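Local coordinates for nucleoporin NUP145 (Chaetomium thermophilum, PDB 5HB6), which probably serves the nuclear pore complex as a structural component and docking partner for transport factors, and is represented here by its autopeptidase domain, at residues A[82-87]-A[133-138]; A[23-28]-A[40-45]; A[2-7]-A[52-57]; A[90-95]-A[128-133]. The protein carries 1 engineered substitution. All blocks are in the same frame, centred on the assembly; numbering follows the deposited sequence. Where two conformers were deposited one is given.

How the contacts relate
All four contacts belong to one autopeptidase domain, built round an antiparallel sheet whose strands run 4-7, 28-31, 35-39, 85-89, 129-134, 119-124 across it. Contact 2 is nested in the loop closed by contact 3, and contact 4 in the loop closed by contact 1. Contacts 1 and 4 lie toward the two ends of strand 129-134, share Ser-133 and have centres about 17 Å apart. Contacts 2 and 3, about 15 Å apart between centres, gather the other half, Thr-28 and Ser-7 being hydrogen-bonded through the backbone. The halves meet where strands 35-39 and 85-89 pair, and Lys-40 adds a side-chain hydrogen bond to Ser-133. The sheet thus carries the C-terminal His-Phe tail, beside the probable cleavage site, at one end of strand 129-134.

Contact 1: residues A[82-87]-A[133-138]; sequences NVPALI and SVEHFA. Engineered in segment 133-138: Ala-138 (natural residue Thr).
The side-chain carbonyl OD1 of Asn-82 takes the backbone N-H of Phe-137 at 2.7 Å, with the donor almost in line with the C=O bond (172°). It ties the loop entering strand 85-89 to the His-Phe-Ala tail that leaves its antiparallel neighbour, strand 129-134. CG of Asn-82 stands anti to the backbone N (chi1 -165°), which carries CG toward this tail, while ND2 donates to Pro-75 O. An alanine in place of Asn-82 would probably leave Phe-137 N and Pro-75 O without these mates and the tail freer to move.

Farther along, Ala-85 and Val-134 form a hydrogen-bonded pair: Ala-85 N reaches Val-134 O at 3.1 Å, and Val-134 N returns to Ala-85 O at 2.9 Å. Pro-84, with no N-H to give, suits the end of this ladder, where its ring atoms CG and CD rest on Glu-135 O. The Phe-137 ring packs on the face of the sheet that bears Ala-85 and Val-134. Its edge atom CZ meets Ala-85 CB at 3.8 Å, where a methyl is short enough for the ring to come close. Val-134 CG2 lies over one face near the rim, and Ile-87 CD1 comes tip to tip with Phe-137 CE1 at 3.9 Å.

Nup98-type autopeptidases cut themselves after the Phe of a His-Phe-Ser/Thr motif, so the natural Thr at the engineered Ala-138 was probably the nucleophile. In the deposited chain, Ala-138 N donates to His-136 ND1 at 3.0 Å, tilted 21° from the imidazole plane.

Contact 2: residues A[23-28]-A[40-45]; sequences RVVGFT and KVPVDL
Val-24 and Val-43 face each other as an antiparallel hydrogen-bonded pair, a single bridge in which Val-24 N reaches Val-43 O at 2.9 Å and Val-43 N reaches Val-24 O at 3.0 Å. This isolated beta bridge joins the two loops that flank the hairpin of strands 28-31 and 35-39, holding them together beyond the end of its ladder.

Beneath the bridge, the side chains form a small apolar layer. Leu-45 CD1 sits over the centre of the Phe-27 ring in a CH-pi contact, 3.8 Å from the centroid. CG of Phe-27 lies anti to its backbone N (chi1 -172°), which carries the base of the ring toward the 40-45 loop. Val-43 CG2 meets Phe-27 CB at 3.7 Å, the two side chains crossing at about a right angle, and Val-24 CG2 packs against Leu-45 CD1 at 3.8 Å. The flat Phe-27 face receives a leucine methyl, and the short, branched valines fill in beside it close to the backbone. Ile-13 of helix 10-14 also touches Phe-27 and Leu-45. Nearer the surface, Val-25 CG2 lies beside Pro-42 CG at 4.0 Å.

Gly-26 fits the bend before Phe-27, since its positive phi (77°) favours glycine. Val-24 O takes two donors, Val-43 N and a water 2.8 Å away; the same water donates to Val-41 O and accepts from Phe-27 N at 2.9 Å.

Contact 3: residues A[2-7]-A[52-57]; sequences GAYWMS and DLFGTI
Leu-53 opens the contact mainly through its backbone: its carbonyl O faces its own turn and accepts from both Thr-56 N and Ile-57 N, which curls the 52-57 loop and presents the next residue to strand 4-7, the outermost strand on this side of the sheet. In the conformer given, its CD1 makes a loose contact with Met-6 CE at 4.2 Å.

Phe-54 does most of the touching. Its CB lies over one face of the Tyr-4 ring, 3.7 Å from the centroid, while Tyr-4 CB lies over a face of the Phe-54 ring, 3.5 Å from that centroid. The two side chains thus slide past each other in opposite directions. The rings are nearly parallel, with planes at 18°, but are displaced so far that they barely overlap, and each CH-pi contact uses the partner's CB instead. At the far end of the ring, CZ meets Met-6 CE at 3.5 Å. The bend at chi3 of Met-6 (79°) turns this methyl toward the ring, and the flexible thioether suits such a fit. CZ also reaches the backbone carbonyl carbon of Trp-5 at 3.5 Å.

Gly-55 follows with a positive phi (74°), easy for glycine, and its N comes within 3.5 Å of Tyr-4 OH. That hydroxyl is hydrogen-bonded to Leu-60 N at strand 58-61, which anchors the tip of the ring.

No hydrogen bond crosses between the two segments, so their union rests on the shape and dispersion of aromatic faces, CH groups and a thioether methyl.

Contact 4: residues A[90-95]-A[128-133]; sequences EHSWPR and GVWAFS. With SO4 (sulfate ion), chain C.
Trp-93 lays one face of its indole over Gly-128. CB itself points away from 128-133, and CG stands anti to the carbonyl carbon (chi1 -50°), but the ring system then comes back across the glycine. CD2 is the first atom to arrive, 3.9 Å from Gly-128 CA; CE3 comes closer to the same carbon, at 3.6 Å. CZ3 touches both Gly-128 N and CA, and CH2 at the end meets Gly-128 N at 3.4 Å. Together they make a CH-pi contact, Gly-128 CA lying 3.5 Å from the centroid of the six-membered ring. Glycine suits the place twice over: its phi is positive (77°), and any CB would run into the indole. An alanine in place of Trp-93 removes the indole, and would probably leave a gap over Gly-128 and its CA without a CH-pi partner.

Just before it, Ser-92 N donates to Gly-128 O at 2.9 Å, in the carbonyl plane. Ser-92 CB packs on Trp-130 CB at 3.5 Å, and Ser-92 OG, at the edge of the Trp-130 ring, is hydrogen-bonded to Leu-89 O. Beyond Pro-94, Arg-95 N and NE hold a sulfate ion, probably from the crystallisation liquor, which Gly-96 N and Arg-104 also bind.

This is the packing of a loop against a beta-hairpin turn: a glycine where the hairpin of strands 119-124 and 129-134 reverses, roofed by a tryptophan from the chain leaving strand 85-89.

Contact 1: residues A[82-87]-A[133-138]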
# COMPACT_ATOMS: atom_id res chain seq x y z
N ASN A 82 -5.13 0.21 9.97
CA ASN A 82 -6.07 1.21 9.44
C ASN A 82 -5.55 2.60 9.77
O ASN A 82 -6.12 3.36 10.56
CB ASN A 82 -7.47 0.96 10.01
CG ASN A 82 -8.55 1.72 9.24
OD1 ASN A 82 -8.27 2.31 8.19
ND2 ASN A 82 -9.78 1.69 9.75
N VAL A 83 -4.43 2.93 9.14
CA VAL A 83 -3.63 4.09 9.49
C VAL A 83 -3.11 4.72 8.21
O VAL A 83 -3.19 4.12 7.12
CB VAL A 83 -2.46 3.71 10.42
CG1 VAL A 83 -2.97 3.07 11.71
CG2 VAL A 83 -1.47 2.78 9.71
N PRO A 84 -2.50 5.90 8.29
CA PRO A 84 -1.96 6.53 7.08
C PRO A 84 -0.92 5.65 6.38
O PRO A 84 -0.09 4.99 7.02
CB PRO A 84 -1.34 7.83 7.63
CG PRO A 84 -2.18 8.16 8.81
CD PRO A 84 -2.47 6.83 9.44
N ALA A 85 -0.96 5.66 5.05
CA ALA A 85 -0.08 4.79 4.26
C ALA A 85 0.23 5.45 2.93
O ALA A 85 -0.56 6.22 2.40
CB ALA A 85 -0.71 3.41 3.99
N LEU A 86 1.39 5.06 2.38
CA LEU A 86 1.83 5.45 1.06
C LEU A 86 1.74 4.23 0.17
O LEU A 86 2.44 3.23 0.40
CB LEU A 86 3.26 5.99 1.13
CG LEU A 86 3.97 6.23 -0.22
CD1 LEU A 86 3.36 7.37 -0.95
CD2 LEU A 86 5.46 6.54 0.00
N ILE A 87 0.94 4.32 -0.88
CA ILE A 87 0.65 3.19 -1.76
C ILE A 87 1.31 3.48 -3.09
O ILE A 87 1.16 4.59 -3.63
CB ILE A 87 -0.87 3.01 -1.92
CG1 ILE A 87 -1.48 2.71 -0.55
CG2 ILE A 87 -1.19 1.94 -2.93
CD1 ILE A 87 -2.97 2.70 -0.57
N SER A 133 -0.79 8.88 -1.12
CA SER A 133 -1.06 8.59 0.28
C SER A 133 -2.56 8.51 0.52
O SER A 133 -3.38 9.15 -0.15
CB SER A 133 -0.46 9.66 1.19
OG SER A 133 0.95 9.54 1.30
N VAL A 134 -2.91 7.75 1.55
CA VAL A 134 -4.25 7.72 2.09
C VAL A 134 -4.12 7.98 3.59
O VAL A 134 -3.08 7.72 4.20
CB VAL A 134 -4.98 6.39 1.79
CG1 VAL A 134 -5.08 6.18 0.30
CG2 VAL A 134 -4.30 5.21 2.47
N GLU A 135 -5.19 8.49 4.18
CA GLU A 135 -5.21 8.74 5.61
C GLU A 135 -5.59 7.53 6.42
O GLU A 135 -5.31 7.48 7.62
CB GLU A 135 -6.19 9.87 5.93
CG GLU A 135 -5.77 11.19 5.33
CD GLU A 135 -4.32 11.52 5.62
OE1 GLU A 135 -3.94 11.52 6.81
OE2 GLU A 135 -3.56 11.76 4.66
N HIS A 136 -6.23 6.55 5.79
CA HIS A 136 -6.70 5.35 6.47
C HIS A 136 -7.35 4.51 5.38
O HIS A 136 -7.35 4.92 4.22
CB HIS A 136 -7.72 5.68 7.55
CG HIS A 136 -8.80 6.59 7.08
ND1 HIS A 136 -9.74 6.20 6.15
CD2 HIS A 136 -9.07 7.88 7.37
CE1 HIS A 136 -10.55 7.21 5.90
NE2 HIS A 136 -10.16 8.25 6.63
N PHE A 137 -7.93 3.37 5.75
CA PHE A 137 -8.57 2.48 4.79
C PHE A 137 -10.07 2.35 5.05
O PHE A 137 -10.69 1.39 4.61
CB PHE A 137 -7.86 1.13 4.78
CG PHE A 137 -6.46 1.23 4.27
CD1 PHE A 137 -6.19 1.09 2.92
CD2 PHE A 137 -5.41 1.51 5.11
CE1 PHE A 137 -4.91 1.21 2.44
CE2 PHE A 137 -4.11 1.64 4.64
CZ PHE A 137 -3.87 1.48 3.31
N ALA A 138 -10.65 3.33 5.73
CA ALA A 138 -12.08 3.34 6.00
C ALA A 138 -12.85 3.74 4.76
O ALA A 138 -12.41 4.59 3.99
CB ALA A 138 -12.38 4.28 7.16

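Contact 2: residues A[23-28]-A[40-45]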
# COMPACT_ATOMS: atom_id res chain seq x y z
N ARG A 23 4.85 -1.10 18.11
CA ARG A 23 5.17 0.15 17.43
C ARG A 23 6.22 -0.11 16.35
O ARG A 23 7.34 0.41 16.37
CB ARG A 23 5.67 1.18 18.45
CG ARG A 23 6.78 0.65 19.32
CD ARG A 23 7.32 1.69 20.30
NE ARG A 23 7.97 1.04 21.45
CZ ARG A 23 9.19 0.50 21.44
NH1 ARG A 23 9.93 0.52 20.35
NH2 ARG A 23 9.67 -0.05 22.55
N VAL A 24 5.87 -0.94 15.37
CA VAL A 24 6.78 -1.28 14.29
C VAL A 24 6.83 -0.10 13.32
O VAL A 24 5.79 0.30 12.78
CB VAL A 24 6.32 -2.56 13.56
CG1 VAL A 24 7.26 -2.87 12.41
CG2 VAL A 24 6.24 -3.71 14.56
N VAL A 25 8.03 0.41 13.08
CA VAL A 25 8.26 1.56 12.22
C VAL A 25 8.70 1.07 10.85
O VAL A 25 9.48 0.12 10.73
CB VAL A 25 9.35 2.47 12.84
CG1 VAL A 25 9.73 3.60 11.90
CG2 VAL A 25 8.86 3.03 14.17
N GLY A 26 8.19 1.72 9.81
CA GLY A 26 8.59 1.39 8.46
C GLY A 26 7.95 0.14 7.91
O GLY A 26 8.49 -0.45 6.96
N PHE A 27 6.83 -0.30 8.49
CA PHE A 27 6.22 -1.54 8.05
C PHE A 27 5.71 -1.39 6.62
O PHE A 27 4.98 -0.45 6.31
CB PHE A 27 5.09 -1.96 9.00
CG PHE A 27 4.56 -3.33 8.72
CD1 PHE A 27 5.40 -4.43 8.71
CD2 PHE A 27 3.21 -3.53 8.44
CE1 PHE A 27 4.90 -5.69 8.45
CE2 PHE A 27 2.72 -4.80 8.20
CZ PHE A 27 3.57 -5.86 8.18
N THR A 28 6.08 -2.35 5.78
CA THR A 28 5.81 -2.29 4.35
C THR A 28 5.37 -3.67 3.92
O THR A 28 6.03 -4.65 4.27
CB THR A 28 7.08 -1.90 3.58
OG1 THR A 28 7.55 -0.64 4.06
CG2 THR A 28 6.84 -1.77 2.10
N LYS A 40 2.75 4.75 7.32
CA LYS A 40 3.46 5.99 7.57
C LYS A 40 3.69 6.28 9.04
O LYS A 40 4.50 7.15 9.36
CB LYS A 40 2.72 7.16 6.90
CG LYS A 40 2.83 7.11 5.36
CD LYS A 40 1.89 8.06 4.64
CE LYS A 40 2.19 9.48 4.94
NZ LYS A 40 1.30 10.38 4.13
N VAL A 41 3.06 5.53 9.94
CA VAL A 41 3.18 5.72 11.38
C VAL A 41 3.55 4.36 11.95
O VAL A 41 3.39 3.33 11.28
CB VAL A 41 1.87 6.25 11.99
CG1 VAL A 41 1.54 7.63 11.46
CG2 VAL A 41 0.73 5.29 11.70
N PRO A 42 4.02 4.32 13.20
CA PRO A 42 4.28 3.01 13.81
C PRO A 42 2.98 2.25 13.92
O PRO A 42 1.92 2.83 14.19
CB PRO A 42 4.84 3.36 15.20
CG PRO A 42 5.32 4.76 15.09
CD PRO A 42 4.37 5.43 14.11
N VAL A 43 3.05 0.94 13.67
CA VAL A 43 1.87 0.09 13.72
C VAL A 43 2.01 -0.96 14.80
O VAL A 43 3.09 -1.51 15.04
CB VAL A 43 1.54 -0.56 12.35
CG1 VAL A 43 1.06 0.50 11.36
CG2 VAL A 43 2.72 -1.31 11.81
N ASP A 44 0.89 -1.29 15.42
CA ASP A 44 0.84 -2.30 16.48
C ASP A 44 0.54 -3.64 15.82
O ASP A 44 -0.57 -3.87 15.34
CB ASP A 44 -0.24 -1.93 17.49
CG ASP A 44 -0.31 -2.89 18.67
OD1 ASP A 44 0.40 -3.93 18.67
OD2 ASP A 44 -1.09 -2.60 19.59
N LEU A 45 1.55 -4.50 15.75
CA LEU A 45 1.40 -5.82 15.15
C LEU A 45 1.32 -6.91 16.21
O LEU A 45 1.41 -8.09 15.87
CB LEU A 45 2.54 -6.12 14.18
CG LEU A 45 2.78 -5.10 13.06
CD1 LEU A 45 3.91 -5.55 12.15
CD2 LEU A 45 1.51 -4.88 12.26
O HOH W 1 5.00 1.16 10.26

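Contact 3: residues A[2-7]-A[52-57]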
# COMPACT_ATOMS: atom_id res chain seq x y z
N GLY A 2 2.97 -12.78 -8.49
CA GLY A 2 4.22 -12.36 -7.91
C GLY A 2 4.18 -12.65 -6.44
O GLY A 2 3.12 -12.79 -5.83
N ALA A 3 5.37 -12.74 -5.86
CA ALA A 3 5.50 -13.07 -4.45
C ALA A 3 5.20 -11.86 -3.58
O ALA A 3 5.68 -10.75 -3.84
CB ALA A 3 6.93 -13.53 -4.18
N TYR A 4 4.42 -12.07 -2.53
CA TYR A 4 4.27 -11.09 -1.46
C TYR A 4 5.51 -11.09 -0.57
O TYR A 4 6.20 -12.10 -0.43
CB TYR A 4 3.10 -11.46 -0.57
CG TYR A 4 1.70 -11.09 -1.00
CD1 TYR A 4 1.14 -9.88 -0.60
CD2 TYR A 4 0.89 -11.99 -1.71
CE1 TYR A 4 -0.15 -9.56 -0.91
CE2 TYR A 4 -0.42 -11.67 -2.02
CZ TYR A 4 -0.93 -10.46 -1.61
OH TYR A 4 -2.22 -10.11 -1.91
N TRP A 5 5.75 -9.95 0.07
CA TRP A 5 6.81 -9.84 1.07
C TRP A 5 6.39 -8.77 2.08
O TRP A 5 5.51 -7.94 1.81
CB TRP A 5 8.16 -9.51 0.43
CG TRP A 5 8.08 -8.34 -0.49
CD1 TRP A 5 7.80 -8.35 -1.84
CD2 TRP A 5 8.21 -6.97 -0.12
NE1 TRP A 5 7.79 -7.08 -2.32
CE2 TRP A 5 8.06 -6.21 -1.30
CE3 TRP A 5 8.50 -6.32 1.07
CZ2 TRP A 5 8.14 -4.81 -1.30
CZ3 TRP A 5 8.59 -4.93 1.07
CH2 TRP A 5 8.40 -4.19 -0.11
N MET A 6 7.05 -8.76 3.23
CA MET A 6 6.91 -7.67 4.19
C MET A 6 8.28 -7.27 4.72
O MET A 6 9.20 -8.08 4.76
CB MET A 6 5.95 -8.02 5.34
CG MET A 6 6.45 -9.07 6.32
SD MET A 6 5.33 -9.54 7.66
CE MET A 6 4.24 -10.67 6.79
N SER A 7 8.36 -6.03 5.17
CA SER A 7 9.58 -5.48 5.77
C SER A 7 9.17 -4.58 6.92
O SER A 7 8.29 -3.74 6.74
CB SER A 7 10.34 -4.67 4.72
OG SER A 7 11.56 -4.19 5.26
N ASP A 52 -0.88 -15.15 8.30
CA ASP A 52 -2.11 -15.07 7.53
C ASP A 52 -2.42 -13.61 7.29
O ASP A 52 -3.50 -13.10 7.60
CB ASP A 52 -3.26 -15.79 8.22
CG ASP A 52 -4.44 -16.00 7.29
OD1 ASP A 52 -4.21 -16.02 6.06
OD2 ASP A 52 -5.58 -16.15 7.79
N LEU A 53 -1.43 -12.92 6.72
CA LEU A 53 -1.53 -11.51 6.38
C LEU A 53 -1.67 -11.32 4.88
O LEU A 53 -2.63 -10.67 4.42
CB LEU A 53 -0.27 -10.80 6.88
CG LEU A 53 -0.28 -9.27 6.95
CD1 LEU A 53 0.66 -8.79 8.05
CD2 LEU A 53 0.11 -8.69 5.62
N PHE A 54 -0.76 -11.89 4.10
CA PHE A 54 -0.77 -11.72 2.65
C PHE A 54 -2.05 -12.30 2.07
O PHE A 54 -2.37 -13.47 2.31
CB PHE A 54 0.42 -12.46 2.02
CG PHE A 54 1.79 -12.01 2.50
CD1 PHE A 54 2.10 -10.68 2.76
CD2 PHE A 54 2.77 -12.97 2.65
CE1 PHE A 54 3.36 -10.34 3.16
CE2 PHE A 54 4.03 -12.62 3.03
CZ PHE A 54 4.33 -11.30 3.30
N GLY A 55 -2.75 -11.51 1.27
CA GLY A 55 -3.95 -12.00 0.62
C GLY A 55 -5.15 -12.16 1.52
O GLY A 55 -6.21 -12.59 1.04
N THR A 56 -5.02 -11.81 2.80
CA THR A 56 -6.07 -11.99 3.79
C THR A 56 -6.36 -10.66 4.48
O THR A 56 -7.51 -10.22 4.54
CB THR A 56 -5.63 -13.04 4.80
OG1 THR A 56 -5.48 -14.30 4.12
CG2 THR A 56 -6.64 -13.20 5.90
N ILE A 57 -5.32 -10.04 5.04
CA ILE A 57 -5.42 -8.70 5.61
C ILE A 57 -5.06 -7.64 4.58
O ILE A 57 -5.81 -6.68 4.36
CB ILE A 57 -4.51 -8.59 6.86
CG1 ILE A 57 -4.99 -9.53 7.98
CG2 ILE A 57 -4.47 -7.16 7.38
CD1 ILE A 57 -4.13 -9.50 9.25

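Contact 4: residues A[90-95]-A[128-133]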
# COMPACT_ATOMS: atom_id res chain seq x y z
N GLU A 90 2.24 -0.20 -9.66
CA GLU A 90 2.64 -0.40 -11.04
C GLU A 90 1.42 -0.41 -11.97
O GLU A 90 0.27 -0.50 -11.54
CB GLU A 90 3.39 -1.74 -11.20
CG GLU A 90 4.69 -1.77 -10.40
CD GLU A 90 5.47 -3.06 -10.56
OE1 GLU A 90 5.25 -3.77 -11.55
OE2 GLU A 90 6.30 -3.34 -9.69
N HIS A 91 1.70 -0.27 -13.27
CA HIS A 91 0.70 -0.46 -14.31
C HIS A 91 -0.34 0.65 -14.34
O HIS A 91 -1.49 0.43 -14.74
CB HIS A 91 0.02 -1.84 -14.24
CG HIS A 91 0.95 -2.94 -13.87
ND1 HIS A 91 2.05 -3.26 -14.62
CD2 HIS A 91 0.97 -3.75 -12.80
CE1 HIS A 91 2.72 -4.23 -14.03
NE2 HIS A 91 2.08 -4.56 -12.93
N SER A 92 0.04 1.84 -13.90
CA SER A 92 -0.86 2.98 -13.78
C SER A 92 -0.75 3.94 -14.95
O SER A 92 -1.07 5.13 -14.80
CB SER A 92 -0.63 3.69 -12.45
OG SER A 92 -0.88 2.80 -11.36
N TRP A 93 -0.41 3.41 -16.13
CA TRP A 93 -0.26 4.12 -17.38
C TRP A 93 -1.54 4.84 -17.76
O TRP A 93 -2.63 4.46 -17.32
CB TRP A 93 0.02 3.11 -18.49
CG TRP A 93 1.08 2.12 -18.22
CD1 TRP A 93 0.90 0.80 -17.93
CD2 TRP A 93 2.49 2.35 -18.21
NE1 TRP A 93 2.11 0.20 -17.73
CE2 TRP A 93 3.11 1.12 -17.89
CE3 TRP A 93 3.29 3.47 -18.42
CZ2 TRP A 93 4.49 0.99 -17.80
CZ3 TRP A 93 4.66 3.33 -18.34
CH2 TRP A 93 5.25 2.10 -18.04
N PRO A 94 -1.42 5.82 -18.64
CA PRO A 94 -2.59 6.39 -19.32
C PRO A 94 -3.49 5.30 -19.87
O PRO A 94 -3.05 4.16 -20.10
CB PRO A 94 -1.96 7.20 -20.46
CG PRO A 94 -0.66 7.67 -19.91
CD PRO A 94 -0.17 6.45 -19.11
N ARG A 95 -4.76 5.64 -20.10
CA ARG A 95 -5.72 4.65 -20.56
C ARG A 95 -5.25 3.97 -21.84
O ARG A 95 -5.49 2.77 -22.02
CB ARG A 95 -7.10 5.30 -20.79
CG ARG A 95 -7.90 5.59 -19.53
CD ARG A 95 -7.56 6.94 -18.90
NE ARG A 95 -7.98 8.07 -19.74
CZ ARG A 95 -9.19 8.64 -19.72
NH1 ARG A 95 -10.15 8.20 -18.91
NH2 ARG A 95 -9.44 9.66 -20.54
N GLY A 128 5.60 3.69 -15.02
CA GLY A 128 4.17 3.54 -14.88
C GLY A 128 3.68 3.47 -13.45
O GLY A 128 2.53 3.10 -13.22
N VAL A 129 4.51 3.83 -12.48
CA VAL A 129 4.15 3.73 -11.07
C VAL A 129 3.48 5.03 -10.63
O VAL A 129 4.07 6.12 -10.72
CB VAL A 129 5.37 3.43 -10.20
CG1 VAL A 129 5.02 3.50 -8.70
CG2 VAL A 129 5.91 2.05 -10.51
N TRP A 130 2.28 4.91 -10.09
CA TRP A 130 1.58 5.98 -9.39
C TRP A 130 1.66 5.73 -7.90
O TRP A 130 1.30 4.65 -7.43
CB TRP A 130 0.11 5.91 -9.83
CG TRP A 130 -0.89 6.77 -9.07
CD1 TRP A 130 -0.72 8.02 -8.50
CD2 TRP A 130 -2.23 6.40 -8.82
NE1 TRP A 130 -1.90 8.44 -7.96
CE2 TRP A 130 -2.84 7.46 -8.13
CE3 TRP A 130 -2.99 5.28 -9.15
CZ2 TRP A 130 -4.17 7.43 -7.72
CZ3 TRP A 130 -4.32 5.23 -8.75
CH2 TRP A 130 -4.89 6.29 -8.03
N ALA A 131 2.13 6.74 -7.18
CA ALA A 131 2.22 6.69 -5.73
C ALA A 131 1.33 7.76 -5.15
O ALA A 131 1.26 8.88 -5.67
CB ALA A 131 3.65 6.85 -5.26
N PHE A 132 0.66 7.41 -4.06
CA PHE A 132 -0.26 8.33 -3.41
C PHE A 132 -0.40 7.92 -1.95
O PHE A 132 -0.19 6.76 -1.59
CB PHE A 132 -1.62 8.33 -4.10
CG PHE A 132 -2.27 6.96 -4.17
CD1 PHE A 132 -1.97 6.07 -5.19
CD2 PHE A 132 -3.18 6.57 -3.20
CE1 PHE A 132 -2.56 4.83 -5.25
CE2 PHE A 132 -3.78 5.29 -3.27
CZ PHE A 132 -3.44 4.43 -4.27
N SER A 133 -0.79 8.88 -1.12
CA SER A 133 -1.06 8.59 0.28
C SER A 133 -2.56 8.51 0.52
O SER A 133 -3.38 9.15 -0.15
CB SER A 133 -0.46 9.66 1.19
OG SER A 133 0.95 9.54 1.30
S SO4 C . -5.25 8.76 -21.91
O1 SO4 C . -5.06 8.47 -20.48
O2 SO4 C . -4.49 9.96 -22.32
O3 SO4 C . -4.93 7.59 -22.76
O4 SO4 C . -6.67 9.05 -22.21